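Local coordinates for enoyl-CoA hydratase/isomerase family protein (Bacillus anthracis, PDB 3KQF) that probably catalyses the reversible hydration of trans-2-enoyl-CoA thioesters to 3-hydroxyacyl-CoA, as enoyl-CoA hydratases of the crotonase family do, at residues S11-Y14 / V20-S23; E96-L101 / S121-F126; L135-T140 / I144-G149; Q152-L157 / G161-L166. All coordinates share one frame; numbering follows the deposited sequence. Where two conformers were deposited one is given.

Contact 1. Residues S11-Y14 / V20-S23; sequences SVDY and VKIS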
# COMPACT_ATOMS: atom_id res chain seq x y z
N SER A 11 25.86 18.24 -12.17
CA SER A 11 25.57 19.23 -13.20
C SER A 11 24.18 19.76 -12.89
O SER A 11 23.32 19.00 -12.47
CB SER A 11 25.55 18.59 -14.59
OG SER A 11 26.80 18.03 -14.92
N VAL A 12 23.97 21.06 -13.05
CA VAL A 12 22.64 21.63 -12.81
C VAL A 12 22.24 22.36 -14.08
O VAL A 12 23.01 23.16 -14.59
CB VAL A 12 22.63 22.62 -11.63
CG1 VAL A 12 21.24 23.23 -11.46
CG2 VAL A 12 23.04 21.93 -10.36
N ASP A 13 21.06 22.05 -14.61
CA ASP A 13 20.59 22.68 -15.84
C ASP A 13 19.17 23.25 -15.69
O ASP A 13 18.21 22.51 -15.39
CB ASP A 13 20.62 21.68 -17.00
CG ASP A 13 20.25 22.32 -18.34
OD1 ASP A 13 20.22 23.57 -18.45
OD2 ASP A 13 20.00 21.56 -19.30
N TYR A 14 19.09 24.57 -15.91
CA TYR A 14 17.85 25.36 -15.86
C TYR A 14 17.39 25.72 -17.27
O TYR A 14 16.75 26.76 -17.47
CB TYR A 14 18.08 26.69 -15.11
CG TYR A 14 18.30 26.58 -13.62
CD1 TYR A 14 19.57 26.39 -13.11
CD2 TYR A 14 17.24 26.73 -12.73
CE1 TYR A 14 19.77 26.30 -11.74
CE2 TYR A 14 17.43 26.66 -11.37
CZ TYR A 14 18.70 26.45 -10.88
OH TYR A 14 18.90 26.36 -9.52
N VAL A 20 14.28 22.51 -13.12
CA VAL A 20 15.72 22.36 -12.93
C VAL A 20 16.03 20.87 -12.98
O VAL A 20 15.30 20.07 -12.41
CB VAL A 20 16.23 22.98 -11.59
CG1 VAL A 20 15.60 22.33 -10.41
CG2 VAL A 20 17.77 22.91 -11.52
N LYS A 21 17.09 20.51 -13.70
CA LYS A 21 17.51 19.10 -13.84
C LYS A 21 18.88 18.97 -13.21
O LYS A 21 19.83 19.64 -13.64
CB LYS A 21 17.57 18.68 -15.32
CG LYS A 21 17.98 17.23 -15.53
CD LYS A 21 18.11 16.83 -17.00
CE LYS A 21 19.30 17.48 -17.66
NZ LYS A 21 19.59 16.87 -18.98
N ILE A 22 18.97 18.15 -12.17
CA ILE A 22 20.22 17.89 -11.48
C ILE A 22 20.73 16.53 -11.94
O ILE A 22 19.99 15.55 -11.88
CB ILE A 22 20.01 17.83 -9.96
CG1 ILE A 22 19.36 19.12 -9.45
CG2 ILE A 22 21.34 17.59 -9.28
CD1 ILE A 22 19.01 19.10 -7.98
N SER A 23 21.96 16.47 -12.44
CA SER A 23 22.52 15.21 -12.92
C SER A 23 23.76 14.79 -12.13
O SER A 23 24.74 15.55 -12.05
CB SER A 23 22.92 15.34 -14.40
OG SER A 23 21.86 15.77 -15.22
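Turned by a chi1 of -70° to lie beside V20, the phenol ring of Y14 receives CG2 of that valine over the centre of one face. V20 has chi1 at 61°, which sets CG2 anti to the backbone N and aims it at the ring; this CH-pi contact spans 3.8 Å from V20 CG2 to the Y14 ring centroid. V20 CG2 also presses on V12 CG1 at 3.5 Å, closer than ordinary carbon packing. The strands form an antiparallel beta hairpin at the edge of the main sheet. S11 with S23 and D13 with K21 are hydrogen-bonded pairs (S23 N to S11 O, 2.9 Å; K21 N to D13 O, 2.8 Å), and V12 with I22 is the non-hydrogen-bonded pair between them. Branched V12, V20 and I22 suit the face covered by helix 35-49, whereas S11, D13, K21 and S23 take the more polar face. There K21 NZ makes its salt bridge with E194, while D13 OD2 stays 4.7 Å from K21 NZ. The chemistry is therefore divided: backbone bonds fix the strand register, apolar contacts hold one face, and D13 probably adds a longer-range attraction to K21 on the other.

Contact 2. Residues E96-L101 / S121-F126; sequences EMVEQL and SLACDF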
# COMPACT_ATOMS: atom_id res chain seq x y z
N GLU A 96 16.70 13.28 2.97
CA GLU A 96 15.68 14.10 3.63
C GLU A 96 15.51 15.45 2.93
O GLU A 96 14.40 15.93 2.78
CB GLU A 96 16.02 14.32 5.10
CG GLU A 96 15.97 13.03 5.88
CD GLU A 96 16.45 13.19 7.29
OE1 GLU A 96 17.45 13.90 7.52
OE2 GLU A 96 15.83 12.55 8.18
N MSE A 97 16.62 16.05 2.51
CA MSE A 97 16.55 17.34 1.82
C MSE A 97 15.84 17.23 0.47
O MSE A 97 15.11 18.15 0.08
CB MSE A 97 17.95 17.93 1.66
CG MSE A 97 18.65 18.25 2.97
SE MSE A 97 20.47 18.94 2.64
CE MSE A 97 19.92 20.49 1.68
N VAL A 98 16.04 16.11 -0.24
CA VAL A 98 15.35 15.89 -1.53
C VAL A 98 13.87 15.77 -1.26
O VAL A 98 13.05 16.42 -1.90
CB VAL A 98 15.80 14.57 -2.22
CG1 VAL A 98 14.85 14.24 -3.42
CG2 VAL A 98 17.24 14.66 -2.67
N GLU A 99 13.53 14.94 -0.28
CA GLU A 99 12.16 14.66 0.05
C GLU A 99 11.42 15.92 0.50
O GLU A 99 10.26 16.12 0.12
CB GLU A 99 12.10 13.57 1.12
CG GLU A 99 10.75 12.93 1.27
CD GLU A 99 10.79 11.68 2.12
OE1 GLU A 99 10.31 10.63 1.65
OE2 GLU A 99 11.35 11.75 3.24
N GLN A 100 12.09 16.76 1.27
CA GLN A 100 11.49 18.00 1.79
C GLN A 100 11.53 19.25 0.92
O GLN A 100 11.08 20.31 1.35
CB GLN A 100 12.05 18.28 3.17
CG GLN A 100 11.69 17.18 4.16
CD GLN A 100 12.40 17.33 5.50
OE1 GLN A 100 13.08 18.32 5.74
NE2 GLN A 100 12.25 16.32 6.36
N LEU A 101 12.04 19.15 -0.30
CA LEU A 101 11.97 20.29 -1.22
C LEU A 101 10.49 20.63 -1.44
O LEU A 101 9.65 19.72 -1.50
CB LEU A 101 12.58 19.96 -2.57
CG LEU A 101 14.08 19.98 -2.68
CD1 LEU A 101 14.48 19.47 -4.08
CD2 LEU A 101 14.61 21.40 -2.41
N SER A 121 16.15 7.37 -5.38
CA SER A 121 14.93 7.39 -6.21
C SER A 121 13.66 7.34 -5.34
O SER A 121 12.66 7.91 -5.71
CB SER A 121 14.91 6.24 -7.24
OG SER A 121 14.49 5.04 -6.66
N LEU A 122 13.73 6.70 -4.17
CA LEU A 122 12.60 6.64 -3.24
C LEU A 122 12.35 7.98 -2.55
O LEU A 122 11.23 8.24 -2.14
CB LEU A 122 12.81 5.56 -2.17
CG LEU A 122 12.70 4.11 -2.71
CD1 LEU A 122 13.31 3.10 -1.74
CD2 LEU A 122 11.24 3.74 -3.05
N ALA A 123 13.39 8.81 -2.43
CA ALA A 123 13.27 10.14 -1.82
C ALA A 123 12.57 11.10 -2.76
O ALA A 123 12.14 12.18 -2.34
CB ALA A 123 14.64 10.69 -1.43
N CYS A 124 12.51 10.74 -4.03
CA CYS A 124 11.79 11.55 -5.02
C CYS A 124 10.30 11.26 -4.94
O CYS A 124 9.88 10.19 -4.48
CB CYS A 124 12.31 11.27 -6.44
SG CYS A 124 14.08 11.67 -6.69
N ASP A 125 9.48 12.24 -5.36
CA ASP A 125 8.02 12.09 -5.38
C ASP A 125 7.54 10.93 -6.26
O ASP A 125 6.64 10.20 -5.87
CB ASP A 125 7.36 13.39 -5.82
CG ASP A 125 7.55 14.50 -4.82
OD1 ASP A 125 6.69 14.64 -3.93
OD2 ASP A 125 8.60 15.17 -4.84
N PHE A 126 8.06 10.83 -7.48
CA PHE A 126 7.79 9.67 -8.35
C PHE A 126 8.96 9.44 -9.30
O PHE A 126 9.88 10.27 -9.39
CB PHE A 126 6.41 9.69 -9.04
CG PHE A 126 6.19 10.84 -9.95
CD1 PHE A 126 6.50 10.74 -11.30
CD2 PHE A 126 5.66 12.01 -9.46
CE1 PHE A 126 6.30 11.80 -12.15
CE2 PHE A 126 5.43 13.09 -10.31
CZ PHE A 126 5.75 12.98 -11.65
O HOH W 1 9.57 10.29 -1.30
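The ends of helices 81-99 and 116-123 come together at E99 and A123, whose CA atoms are 5.0 Å apart, and the A123 carbonyl oxygen receives a CA-H...O contact from E99 CA, with E99 CA 3.4 Å from A123 O. This is the buried interior of the crotonase fold, where helices pack close to the parallel strands of the core. With chi1 at 169°, V98 points its CG1 across the gap to rest on the A123 carbonyl, 3.6 Å from V98 CG1 to A123 O. The same branch makes the apolar contact with the alanine methyl, V98 CG1 to A123 CB being 4.1 Å. A123 suits the spot because a lone CB lets the two backbones approach so closely.

E99 runs past the same carbonyl with its CB and CG, then extends toward water 1, which is hydrogen-bonded to L122 O at 2.8 Å and reaches E99 OE1 at 3.1 Å. This glutamate was deposited in two conformers, so the water bridge applies to one of them. In that conformer OE1 also forms a salt bridge with R153. D125, past the helix end, bridges outward, with OD2 to K216 and OD1 to K164 of the second subunit. C124 turns its CB away from helix 81-99 and its sulfur toward strand 105-109, yet the thiol still grazes the valine: V98 CG1 lies 4.2 Å from C124 SG.

Contact 3. Residues L135-T140 / I144-G149; sequences LGLTET and IIPGAG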
# COMPACT_ATOMS: atom_id res chain seq x y z
N LEU A 135 17.15 -1.97 -10.61
CA LEU A 135 17.06 -1.44 -9.28
C LEU A 135 17.20 -2.51 -8.24
O LEU A 135 17.14 -3.72 -8.53
CB LEU A 135 15.69 -0.76 -9.06
CG LEU A 135 15.35 0.42 -9.99
CD1 LEU A 135 14.82 -0.07 -11.31
CD2 LEU A 135 14.31 1.34 -9.29
N GLY A 136 17.36 -2.07 -7.01
CA GLY A 136 17.43 -3.01 -5.91
C GLY A 136 18.14 -2.43 -4.72
O GLY A 136 18.96 -1.52 -4.85
N LEU A 137 17.83 -2.97 -3.55
CA LEU A 137 18.51 -2.60 -2.32
C LEU A 137 19.41 -3.77 -2.02
O LEU A 137 19.01 -4.74 -1.37
CB LEU A 137 17.53 -2.32 -1.19
CG LEU A 137 16.73 -1.03 -1.33
CD1 LEU A 137 15.74 -0.89 -0.22
CD2 LEU A 137 17.67 0.17 -1.34
N THR A 138 20.66 -3.64 -2.44
CA THR A 138 21.66 -4.70 -2.36
C THR A 138 22.42 -4.77 -1.04
O THR A 138 23.26 -5.64 -0.86
CB THR A 138 22.70 -4.51 -3.47
OG1 THR A 138 23.23 -3.18 -3.38
CG2 THR A 138 22.07 -4.72 -4.88
N GLU A 139 22.09 -3.87 -0.10
CA GLU A 139 22.79 -3.76 1.18
C GLU A 139 23.07 -5.07 1.98
O GLU A 139 24.20 -5.28 2.44
CB GLU A 139 22.10 -2.72 2.09
CG GLU A 139 22.27 -1.26 1.63
CD GLU A 139 21.29 -0.79 0.54
OE1 GLU A 139 20.66 -1.63 -0.13
OE2 GLU A 139 21.14 0.45 0.37
N THR A 140 22.09 -5.96 2.11
CA THR A 140 22.30 -7.17 2.90
C THR A 140 23.36 -8.09 2.28
O THR A 140 23.96 -8.88 3.00
CB THR A 140 20.99 -7.95 3.16
OG1 THR A 140 20.41 -8.28 1.89
CG2 THR A 140 20.00 -7.11 4.08
N ILE A 144 25.24 -5.21 5.43
CA ILE A 144 24.75 -3.97 6.03
C ILE A 144 23.24 -3.89 5.72
O ILE A 144 22.64 -4.84 5.21
CB ILE A 144 25.52 -2.68 5.57
CG1 ILE A 144 25.37 -2.43 4.06
CG2 ILE A 144 27.00 -2.77 5.97
CD1 ILE A 144 26.13 -1.23 3.54
N ILE A 145 22.60 -2.79 6.09
CA ILE A 145 21.19 -2.62 5.78
C ILE A 145 21.04 -1.27 5.10
O ILE A 145 21.97 -0.43 5.17
CB ILE A 145 20.28 -2.64 7.05
CG1 ILE A 145 20.53 -1.40 7.94
CG2 ILE A 145 20.44 -3.95 7.85
CD1 ILE A 145 19.57 -1.25 9.05
N PRO A 146 19.91 -1.06 4.38
CA PRO A 146 19.72 0.27 3.80
C PRO A 146 19.72 1.27 4.96
O PRO A 146 18.94 1.12 5.89
CB PRO A 146 18.36 0.17 3.11
CG PRO A 146 18.17 -1.31 2.83
CD PRO A 146 18.85 -2.01 4.00
N GLY A 147 20.62 2.25 4.93
CA GLY A 147 20.73 3.21 6.02
C GLY A 147 20.29 4.62 5.70
O GLY A 147 20.42 5.53 6.55
N ALA A 148 19.78 4.80 4.48
CA ALA A 148 19.30 6.09 4.02
C ALA A 148 17.83 6.02 3.62
O ALA A 148 17.43 6.57 2.60
CB ALA A 148 20.16 6.58 2.85
N GLY A 149 17.03 5.31 4.42
CA GLY A 149 15.60 5.24 4.23
C GLY A 149 15.02 4.08 3.45
O GLY A 149 13.80 3.92 3.42
O HOH W 2 21.90 2.46 2.04
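The loop between strand 134-136 and helix 150-158 belongs to the probable active-site region of this enoyl-CoA hydratase, and E139 meets I144, I145 and P146 there as the chain doubles back. E139 CB packs on the carbonyl carbon I145 C at 3.5 Å. A bend at chi2 (83°) then folds the glutamate across the proline ring, so that its carboxylate carbon E139 CD lies 3.8 Å from P146 CA. Proline fits because its rigid ring offers a broad apolar surface, which L137 also uses: L137 CD1 touches P146 CG at 3.9 Å, the two side chains meeting almost at right angles.

The turn is closed by I144 N, which donates to E139 O at 3.2 Å. That N-H lies 47° out of the carbonyl plane and so misses the lone pairs. Next to it, T140 CA makes a CA-H...O contact with I144 O. T140 OG1 is hydrogen-bonded to I167 O.

Beyond P146, water 2 donates to E139 OE2 at 2.7 Å and accepts from G147 N at 3.2 Å. E119 touches both E139 and P146, an arrangement consistent with the pair of active-site glutamates known in enoyl-CoA hydratases. G149, at backbone angles that favour glycine, takes the N-cap position of the next helix, and its N bonds to E234 of the third subunit. Apolar packing and a backbone bond thus fix the stem of E139, while water 2 links its carboxylate to the main-chain N-H of G147, consistent with a glutamate that handles water in an enoyl-CoA hydratase.

Contact 4. Residues Q152-L157 / G161-L166; sequences QRLPRL and GRAKEL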
# COMPACT_ATOMS: atom_id res chain seq x y z
N GLN A 152 12.41 2.01 5.17
CA GLN A 152 11.21 2.79 5.48
C GLN A 152 10.43 3.26 4.24
O GLN A 152 9.21 3.08 4.16
CB GLN A 152 11.62 3.99 6.32
CG GLN A 152 12.38 3.58 7.58
CD GLN A 152 11.58 2.60 8.38
OE1 GLN A 152 10.43 2.88 8.75
NE2 GLN A 152 12.17 1.41 8.65
N ARG A 153 11.11 3.86 3.26
CA ARG A 153 10.42 4.34 2.06
C ARG A 153 9.97 3.22 1.11
O ARG A 153 8.94 3.35 0.46
CB ARG A 153 11.27 5.37 1.30
CG ARG A 153 11.61 6.62 2.16
CD ARG A 153 12.26 7.74 1.34
NE ARG A 153 12.53 8.91 2.16
CZ ARG A 153 13.69 9.16 2.78
NH1 ARG A 153 14.72 8.33 2.67
NH2 ARG A 153 13.81 10.25 3.54
N LEU A 154 10.71 2.11 1.05
CA LEU A 154 10.33 1.04 0.14
C LEU A 154 9.01 0.37 0.57
O LEU A 154 8.11 0.24 -0.25
CB LEU A 154 11.44 -0.00 -0.03
CG LEU A 154 11.21 -1.01 -1.16
CD1 LEU A 154 11.11 -0.35 -2.55
CD2 LEU A 154 12.29 -2.07 -1.17
N PRO A 155 8.88 -0.06 1.84
CA PRO A 155 7.58 -0.70 2.15
C PRO A 155 6.41 0.27 2.10
O PRO A 155 5.28 -0.15 1.84
CB PRO A 155 7.77 -1.24 3.58
CG PRO A 155 8.92 -0.49 4.14
CD PRO A 155 9.82 -0.15 2.96
N ARG A 156 6.67 1.55 2.35
CA ARG A 156 5.63 2.53 2.29
C ARG A 156 5.12 2.66 0.85
O ARG A 156 3.91 2.82 0.64
CB ARG A 156 6.08 3.88 2.85
CG ARG A 156 6.09 3.88 4.36
CD ARG A 156 6.64 5.14 4.92
NE ARG A 156 6.47 5.19 6.39
CZ ARG A 156 7.20 4.51 7.26
NH1 ARG A 156 8.19 3.72 6.87
NH2 ARG A 156 6.95 4.63 8.56
N LEU A 157 6.00 2.50 -0.12
CA LEU A 157 5.60 2.64 -1.54
C LEU A 157 4.98 1.39 -2.16
O LEU A 157 3.94 1.46 -2.84
CB LEU A 157 6.79 3.09 -2.40
CG LEU A 157 6.52 3.38 -3.89
CD1 LEU A 157 5.53 4.52 -4.00
CD2 LEU A 157 7.81 3.71 -4.59
N GLY A 161 5.41 -6.77 2.20
CA GLY A 161 5.80 -8.09 1.68
C GLY A 161 6.85 -8.04 0.59
O GLY A 161 7.87 -8.73 0.64
N ARG A 162 6.59 -7.25 -0.44
CA ARG A 162 7.52 -7.06 -1.52
C ARG A 162 8.81 -6.37 -1.06
O ARG A 162 9.91 -6.74 -1.49
CB ARG A 162 6.86 -6.28 -2.66
CG ARG A 162 7.78 -6.07 -3.85
CD ARG A 162 8.12 -7.39 -4.52
NE ARG A 162 6.92 -8.01 -5.09
CZ ARG A 162 6.85 -9.25 -5.55
NH1 ARG A 162 7.89 -10.08 -5.43
NH2 ARG A 162 5.72 -9.70 -6.07
N ALA A 163 8.68 -5.36 -0.21
CA ALA A 163 9.86 -4.68 0.32
C ALA A 163 10.76 -5.65 1.07
O ALA A 163 11.98 -5.56 0.98
CB ALA A 163 9.44 -3.54 1.26
N LYS A 164 10.16 -6.56 1.84
CA LYS A 164 10.92 -7.53 2.61
C LYS A 164 11.66 -8.51 1.71
O LYS A 164 12.85 -8.77 1.92
CB LYS A 164 10.01 -8.29 3.59
CG LYS A 164 9.69 -7.49 4.84
CD LYS A 164 8.75 -8.24 5.76
CE LYS A 164 8.73 -7.56 7.15
NZ LYS A 164 7.93 -8.32 8.14
N GLU A 165 11.00 -9.07 0.70
CA GLU A 165 11.70 -10.04 -0.16
C GLU A 165 12.87 -9.34 -0.87
O GLU A 165 13.93 -9.90 -1.00
CB GLU A 165 10.77 -10.78 -1.12
CG GLU A 165 10.15 -10.03 -2.27
CD GLU A 165 10.99 -10.00 -3.55
OE1 GLU A 165 10.45 -9.57 -4.58
OE2 GLU A 165 12.15 -10.45 -3.54
N LEU A 166 12.66 -8.11 -1.31
CA LEU A 166 13.73 -7.36 -2.00
C LEU A 166 14.91 -7.04 -1.10
O LEU A 166 16.08 -7.22 -1.50
CB LEU A 166 13.17 -6.08 -2.60
CG LEU A 166 12.26 -6.35 -3.81
CD1 LEU A 166 11.60 -5.06 -4.22
CD2 LEU A 166 12.98 -6.96 -4.98
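L154 faces A163 across a helical hairpin whose local axes approach to 8.1 Å at 139°. From CB, which points toward the second helix, CG lies anti to the backbone N (chi1 -170°) and sits 3.9 Å from A163 CB. The chain then forks. The CD2 branch passes alongside the alanine, 3.9 Å from L154 CD2 to A163 CA, and ends near L166, 4.3 Å from L154 CD2 to L166 CD1; the CD1 branch turns back toward L122. Next in the chain, P155 completes the seat of the alanine, with P155 CA only 3.5 Å from A163 CB. Alanine suits the place because a single methyl lets the helices close in, and proline because its nitrogen has no N-H, at the kink where the bond to the preceding turn is missing.

Polar groups bind along the flanks. R156 NH1 holds both Q152 O and Q152 OE1, each at 3.0 Å, and R162 NH1 bridges E165 OE1. Further out, R156 NH2 bonds to G222 O and V225 O of the third subunit. Helix 150-158 packs on helix 116-123, where L122 meets L154 and L157, and both helices of the hairpin also touch the third subunit.

Overall arrangement
Contact 1 stands at the sheet edge, and contact 4 lies on the opposite side of the chain's centre, with centres about 30 Å apart. Contact 2, about 4 Å from the chain's centre, lies inward of both and joins contact 4 through the salt bridge of E99 OE1 with R153 NE (2.9 Å) and L122 packing. Contact 3, in the probable active-site region, has its centre about 11 Å from that of contact 4 and touches it where L137 CD1 meets L154 CD2 at 3.8 Å. Contacts 2, 3 and 4 all reach the third subunit, whereas contact 1 meets no other chain of the assembly. A calcium ion lies about 12 Å from the P155 side chain.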